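Local coordinates for ABC transporter ATP-binding protein (Leptospira interrogans serovar Copenhageni, PDB 4HZI) that probably binds and hydrolyses ATP as the ATPase subunit of an orphan ABC transporter involved in manganese utilization and tolerance, at residues H62-G67 with S227-H232; G111-S116 with L195-P200. All blocks are in the same frame, centred on the assembly; numbering follows the deposited sequence.

Interaction 1 of 2, residues H62-G67 with S227-H232; sequences HCVLLG and SLYITH
The imidazole of His-62 meets Ser-227 through its edge: ND1 of His-62 and OG of Ser-227 are 2.8 Å apart in a nearly straight hydrogen bond (171°), close to the ring plane. CB of Ser-227 lies in plane at that same edge. With its CG beside the backbone N (chi1 -65°), His-62 brings ND1 across to the neighbouring strand, while Phe-225 and Phe-240 pack against its ring edge-to-face. OG of Ser-227 is also hydrogen-bonded to OH of Tyr-241. The Tyr-229 ring, by contrast, swings off from strand 62-67 and receives CG1 of Val-64 obliquely, 4.3 Å from CD1 of Tyr-229.

His-62, Val-64, Leu-66, Ser-227, Tyr-229 and Thr-231 share one face of the sheet. There Thr-231 CG2 fits between two neighbours, 4.0 Å from Val-64 CG1 and equally far from Leu-66 CD1, while its OG1 turns to Arg-233 N and Glu-236.

These are adjacent parallel strands in the central sheet of the nucleotide-binding domain. Strand 62-67 leads into the probable Walker A P-loop, and strand 227-231 is followed directly by His-232, a position consistent with the H-loop histidine of ABC ATPases; its ND1 bonds to Glu-199. Five backbone hydrogen bonds alternate in donor strand from Cys-63 N to Gly-67 N, the shortest running 2.7 Å from Leu-65 N to Tyr-229 O. The strand directions differ by 21°.

On the other face, Leu-65 and Ile-230 run alongside one another, with CD2 of Leu-65 4.0 Å from CG1 of Ile-230. CD1 of Leu-228 reaches back to Leu-65 CB at 4.2 Å. Helix 73-80, which follows the P-loop, covers these three through Leu-76, Val-77 and Ile-80.

Interaction 2 of 2, residues G111-S116 with L195-P200; sequences GILDSS and LIMDEP
The hydrophobic strand ending in Asp-198, with Glu-199 next, has the form of an ABC Walker B motif, here paired in parallel with strand 110-113, the outermost strand of the central sheet in this chain. The two strands run at 15° to one another. Three backbone hydrogen bonds set the register, beginning with Ile-196 N to Gly-111 O at 2.7 Å. Leu-113 N then donates to Ile-196 O, and Asp-198 N to Leu-113 O at 3.1 Å.

On one face Ile-112 and Ile-196 lie alongside each other. The bend in Ile-112 (chi2 -71°) carries its CD1 across to CD1 of Ile-196, a snug 3.5 Å. On the opposite face CD1 of Leu-195 rests 3.4 Å from Gly-111 O, and Leu-113 crosses Met-197, its CB 4.0 Å from Met-197 CG; helix 176-188 closes over Leu-113 and Leu-195 through Phe-184.

Beyond the paired strands the two segments diverge. Glu-199 directs its carboxylate away from 111-116 to His-232, and the hydroxyl of poorly ordered Ser-115 bonds to Lys-180. Water 1 links the two segments, accepting from Ser-115 N and donating to Asp-198 O, each at 3.0 Å.

Both interactions are parallel strand pairs of one sheet in which strands 194-198 and 227-231 are neighbours, so the order 110-113, 194-198, 227-231, 62-67 runs through both. Interaction 1 is the more internal: eleven of its twelve touching residues are buried, and strand 243-248 flanks it further. Interaction 2 includes an outermost strand and is partly buried. Both combine backbone ladders with aliphatic packing, the first adding a buried histidine-serine bond, the second a water link. Probable hydrogen bonds from Ile-230 N to Met-197 O and Glu-199 N to Ile-230 O join them, with Tyr-229 against Pro-200. This strand order places the probable Walker A, Walker B and H-loop segments side by side.

Interaction 1 of 2, residues H62-G67 with S227-H232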
loop_
_atom_site.group_PDB
_atom_site.type_symbol
_atom_site.label_atom_id
_atom_site.label_comp_id
_atom_site.label_asym_id
_atom_site.label_seq_id
_atom_site.Cartn_x
_atom_site.Cartn_y
_atom_site.Cartn_z
ATOM N N HIS A 62 -10.050 21.448 -2.751
ATOM C CA HIS A 62 -9.272 20.224 -2.688
ATOM C C HIS A 62 -10.218 19.183 -2.046
ATOM O O HIS A 62 -10.596 19.280 -0.879
ATOM C CB HIS A 62 -7.980 20.489 -1.899
ATOM C CG HIS A 62 -7.093 21.455 -2.600
ATOM N ND1 HIS A 62 -6.452 21.145 -3.791
ATOM C CD2 HIS A 62 -6.850 22.776 -2.374
ATOM C CE1 HIS A 62 -5.792 22.208 -4.221
ATOM N NE2 HIS A 62 -6.015 23.211 -3.377
ATOM N N CYS A 63 -10.580 18.180 -2.852
ATOM C CA CYS A 63 -11.562 17.176 -2.479
ATOM C C CYS A 63 -10.911 15.793 -2.460
ATOM O O CYS A 63 -10.170 15.457 -3.360
ATOM C CB CYS A 63 -12.703 17.188 -3.494
ATOM S SG CYS A 63 -14.046 16.055 -3.022
ATOM N N VAL A 64 -11.151 15.020 -1.421
ATOM C CA VAL A 64 -10.656 13.653 -1.348
ATOM C C VAL A 64 -11.785 12.681 -1.704
ATOM O O VAL A 64 -12.922 12.828 -1.236
ATOM C CB VAL A 64 -10.233 13.226 0.067
ATOM C CG1 VAL A 64 -9.507 11.857 0.050
ATOM C CG2 VAL A 64 -9.419 14.232 0.759
ATOM N N LEU A 65 -11.447 11.647 -2.463
ATOM C CA LEU A 65 -12.350 10.489 -2.665
ATOM C C LEU A 65 -11.780 9.337 -1.874
ATOM O O LEU A 65 -10.703 8.805 -2.198
ATOM C CB LEU A 65 -12.439 10.154 -4.147
ATOM C CG LEU A 65 -13.258 8.965 -4.631
ATOM C CD1 LEU A 65 -14.715 9.258 -4.463
ATOM C CD2 LEU A 65 -12.958 8.669 -6.115
ATOM N N LEU A 66 -12.434 9.006 -0.765
ATOM C CA LEU A 66 -11.986 7.936 0.127
ATOM C C LEU A 66 -12.899 6.735 -0.086
ATOM O O LEU A 66 -14.132 6.836 0.019
ATOM C CB LEU A 66 -12.031 8.344 1.587
ATOM C CG LEU A 66 -11.603 7.312 2.632
ATOM C CD1 LEU A 66 -10.106 6.979 2.583
ATOM C CD2 LEU A 66 -11.945 7.720 4.060
ATOM N N GLY A 67 -12.306 5.609 -0.467
ATOM C CA GLY A 67 -13.148 4.445 -0.720
ATOM C C GLY A 67 -12.470 3.171 -0.321
ATOM O O GLY A 67 -11.280 3.118 -0.274
ATOM N N SER A 227 -8.004 20.215 -6.962
ATOM C CA SER A 227 -7.615 18.820 -6.992
ATOM C C SER A 227 -8.611 17.832 -6.434
ATOM O O SER A 227 -9.428 18.160 -5.590
ATOM C CB SER A 227 -6.247 18.624 -6.324
ATOM O OG SER A 227 -6.312 18.646 -4.938
ATOM N N LEU A 228 -8.428 16.597 -6.882
ATOM C CA LEU A 228 -9.156 15.435 -6.421
ATOM C C LEU A 228 -8.134 14.388 -6.078
ATOM O O LEU A 228 -7.385 13.980 -6.907
ATOM C CB LEU A 228 -10.084 14.900 -7.520
ATOM C CG LEU A 228 -10.868 13.634 -7.218
ATOM C CD1 LEU A 228 -11.831 13.810 -6.057
ATOM C CD2 LEU A 228 -11.678 13.195 -8.441
ATOM N N TYR A 229 -8.104 13.986 -4.836
ATOM C CA TYR A 229 -7.129 13.063 -4.273
ATOM C C TYR A 229 -7.844 11.766 -3.972
ATOM O O TYR A 229 -8.807 11.724 -3.186
ATOM C CB TYR A 229 -6.577 13.666 -2.998
ATOM C CG TYR A 229 -5.360 13.016 -2.377
ATOM C CD1 TYR A 229 -5.479 11.894 -1.544
ATOM C CD2 TYR A 229 -4.078 13.536 -2.578
ATOM C CE1 TYR A 229 -4.358 11.325 -0.952
ATOM C CE2 TYR A 229 -2.965 12.967 -1.977
ATOM C CZ TYR A 229 -3.102 11.850 -1.202
ATOM O OH TYR A 229 -1.997 11.292 -0.618
ATOM N N ILE A 230 -7.364 10.691 -4.564
ATOM C CA ILE A 230 -8.013 9.384 -4.418
ATOM C C ILE A 230 -7.168 8.444 -3.584
ATOM O O ILE A 230 -6.001 8.201 -3.883
ATOM C CB ILE A 230 -8.231 8.785 -5.817
ATOM C CG1 ILE A 230 -9.131 9.755 -6.635
ATOM C CG2 ILE A 230 -8.923 7.407 -5.743
ATOM C CD1 ILE A 230 -8.522 10.101 -7.900
ATOM N N THR A 231 -7.780 7.880 -2.544
ATOM C CA THR A 231 -7.095 7.013 -1.614
ATOM C C THR A 231 -8.037 6.024 -0.942
ATOM O O THR A 231 -9.267 6.214 -0.899
ATOM C CB THR A 231 -6.331 7.835 -0.532
ATOM O OG1 THR A 231 -5.548 6.966 0.273
ATOM C CG2 THR A 231 -7.274 8.596 0.330
ATOM N N HIS A 232 -7.428 4.964 -0.419
ATOM C CA HIS A 232 -8.092 4.063 0.523
ATOM C C HIS A 232 -7.506 4.155 1.912
ATOM O O HIS A 232 -7.928 3.436 2.797
ATOM C CB HIS A 232 -8.135 2.619 0.038
ATOM C CG HIS A 232 -6.806 1.938 0.007
ATOM N ND1 HIS A 232 -5.980 2.029 -1.086
ATOM C CD2 HIS A 232 -6.191 1.097 0.877
ATOM C CE1 HIS A 232 -4.889 1.309 -0.879
ATOM N NE2 HIS A 232 -4.980 0.749 0.308
#

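Interaction 2 of 2, residues G111-S116 with L195-P200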
loop_
_atom_site.group_PDB
_atom_site.type_symbol
_atom_site.label_atom_id
_atom_site.label_comp_id
_atom_site.label_asym_id
_atom_site.label_seq_id
_atom_site.Cartn_x
_atom_site.Cartn_y
_atom_site.Cartn_z
ATOM N N GLY A 111 -5.027 17.379 -15.307
ATOM C CA GLY A 111 -3.749 16.711 -15.020
ATOM C C GLY A 111 -3.976 15.424 -14.268
ATOM O O GLY A 111 -4.865 15.360 -13.437
ATOM N N ILE A 112 -3.186 14.398 -14.547
ATOM C CA ILE A 112 -3.265 13.148 -13.833
ATOM C C ILE A 112 -1.936 12.778 -13.269
ATOM O O ILE A 112 -0.930 12.781 -14.005
ATOM C CB ILE A 112 -3.618 11.943 -14.736
ATOM C CG1 ILE A 112 -4.926 12.162 -15.456
ATOM C CG2 ILE A 112 -3.660 10.655 -13.888
ATOM C CD1 ILE A 112 -6.122 12.101 -14.542
ATOM N N LEU A 113 -1.921 12.449 -11.983
ATOM C CA LEU A 113 -0.751 11.823 -11.377
ATOM C C LEU A 113 -1.125 10.363 -11.091
ATOM O O LEU A 113 -1.928 10.067 -10.180
ATOM C CB LEU A 113 -0.346 12.557 -10.103
ATOM C CG LEU A 113 1.068 12.296 -9.522
ATOM C CD1 LEU A 113 1.258 13.032 -8.208
ATOM C CD2 LEU A 113 1.407 10.839 -9.310
ATOM N N ASP A 114 -0.565 9.449 -11.868
ATOM C CA ASP A 114 -0.747 8.001 -11.636
ATOM C C ASP A 114 0.591 7.263 -11.831
ATOM O O ASP A 114 1.335 7.533 -12.761
ATOM C CB ASP A 114 -1.908 7.412 -12.472
ATOM C CG ASP A 114 -1.527 7.090 -13.904
ATOM O OD1 ASP A 114 -0.585 7.707 -14.457
ATOM O OD2 ASP A 114 -2.200 6.207 -14.478
ATOM N N SER A 115 0.909 6.374 -10.901
ATOM C CA SER A 115 2.262 5.820 -10.806
ATOM C C SER A 115 2.513 4.676 -11.792
ATOM O O SER A 115 3.658 4.377 -12.102
ATOM C CB SER A 115 2.540 5.377 -9.365
ATOM O OG SER A 115 2.208 6.422 -8.452
ATOM N N SER A 116 1.446 4.051 -12.289
ATOM C CA SER A 116 1.572 3.023 -13.329
ATOM C C SER A 116 1.900 3.668 -14.676
ATOM O O SER A 116 2.886 3.301 -15.320
ATOM C CB SER A 116 0.299 2.163 -13.425
ATOM O OG SER A 116 -0.867 2.915 -13.130
ATOM N N LEU A 195 -6.399 18.852 -11.143
ATOM C CA LEU A 195 -5.481 17.741 -11.036
ATOM C C LEU A 195 -6.129 16.562 -10.338
ATOM O O LEU A 195 -6.763 16.686 -9.284
ATOM C CB LEU A 195 -4.267 18.175 -10.225
ATOM C CG LEU A 195 -3.251 17.105 -9.842
ATOM C CD1 LEU A 195 -2.672 16.336 -11.026
ATOM C CD2 LEU A 195 -2.123 17.827 -9.127
ATOM N N ILE A 196 -5.953 15.391 -10.913
ATOM C CA ILE A 196 -6.343 14.169 -10.225
ATOM C C ILE A 196 -5.119 13.424 -9.723
ATOM O O ILE A 196 -4.236 13.089 -10.502
ATOM C CB ILE A 196 -7.118 13.215 -11.154
ATOM C CG1 ILE A 196 -8.358 13.857 -11.737
ATOM C CG2 ILE A 196 -7.471 11.962 -10.372
ATOM C CD1 ILE A 196 -9.076 12.977 -12.779
ATOM N N MET A 197 -5.032 13.196 -8.415
ATOM C CA MET A 197 -3.956 12.407 -7.852
ATOM C C MET A 197 -4.519 11.055 -7.386
ATOM O O MET A 197 -5.201 10.949 -6.377
ATOM C CB MET A 197 -3.285 13.122 -6.697
ATOM C CG MET A 197 -2.499 14.325 -7.194
ATOM S SD MET A 197 -1.738 15.149 -5.824
ATOM C CE MET A 197 -3.024 16.357 -5.559
ATOM N N ASP A 198 -4.240 10.037 -8.178
ATOM C CA ASP A 198 -4.823 8.723 -8.017
ATOM C C ASP A 198 -3.879 7.825 -7.216
ATOM O O ASP A 198 -2.926 7.276 -7.785
ATOM C CB ASP A 198 -5.070 8.154 -9.434
ATOM C CG ASP A 198 -5.841 6.840 -9.434
ATOM O OD1 ASP A 198 -6.340 6.418 -8.364
ATOM O OD2 ASP A 198 -5.946 6.242 -10.541
ATOM N N GLU A 199 -4.076 7.746 -5.899
ATOM C CA GLU A 199 -3.275 6.884 -5.024
ATOM C C GLU A 199 -1.778 7.276 -5.110
ATOM O O GLU A 199 -0.926 6.407 -5.307
ATOM C CB GLU A 199 -3.445 5.423 -5.471
ATOM C CG GLU A 199 -4.859 4.908 -5.249
ATOM C CD GLU A 199 -5.095 4.476 -3.811
ATOM O OE1 GLU A 199 -4.198 4.719 -2.954
ATOM O OE2 GLU A 199 -6.168 3.897 -3.528
ATOM N N PRO A 200 -1.472 8.586 -5.059
ATOM C CA PRO A 200 -0.108 9.053 -5.263
ATOM C C PRO A 200 0.875 8.538 -4.211
ATOM O O PRO A 200 2.073 8.552 -4.489
ATOM C CB PRO A 200 -0.239 10.561 -5.121
ATOM C CG PRO A 200 -1.352 10.724 -4.155
ATOM C CD PRO A 200 -2.343 9.678 -4.608
HETATM O O HOH W 1 -1.800 5.447 -9.882
HETATM O O HOH W 2 0.039 7.534 -8.283
#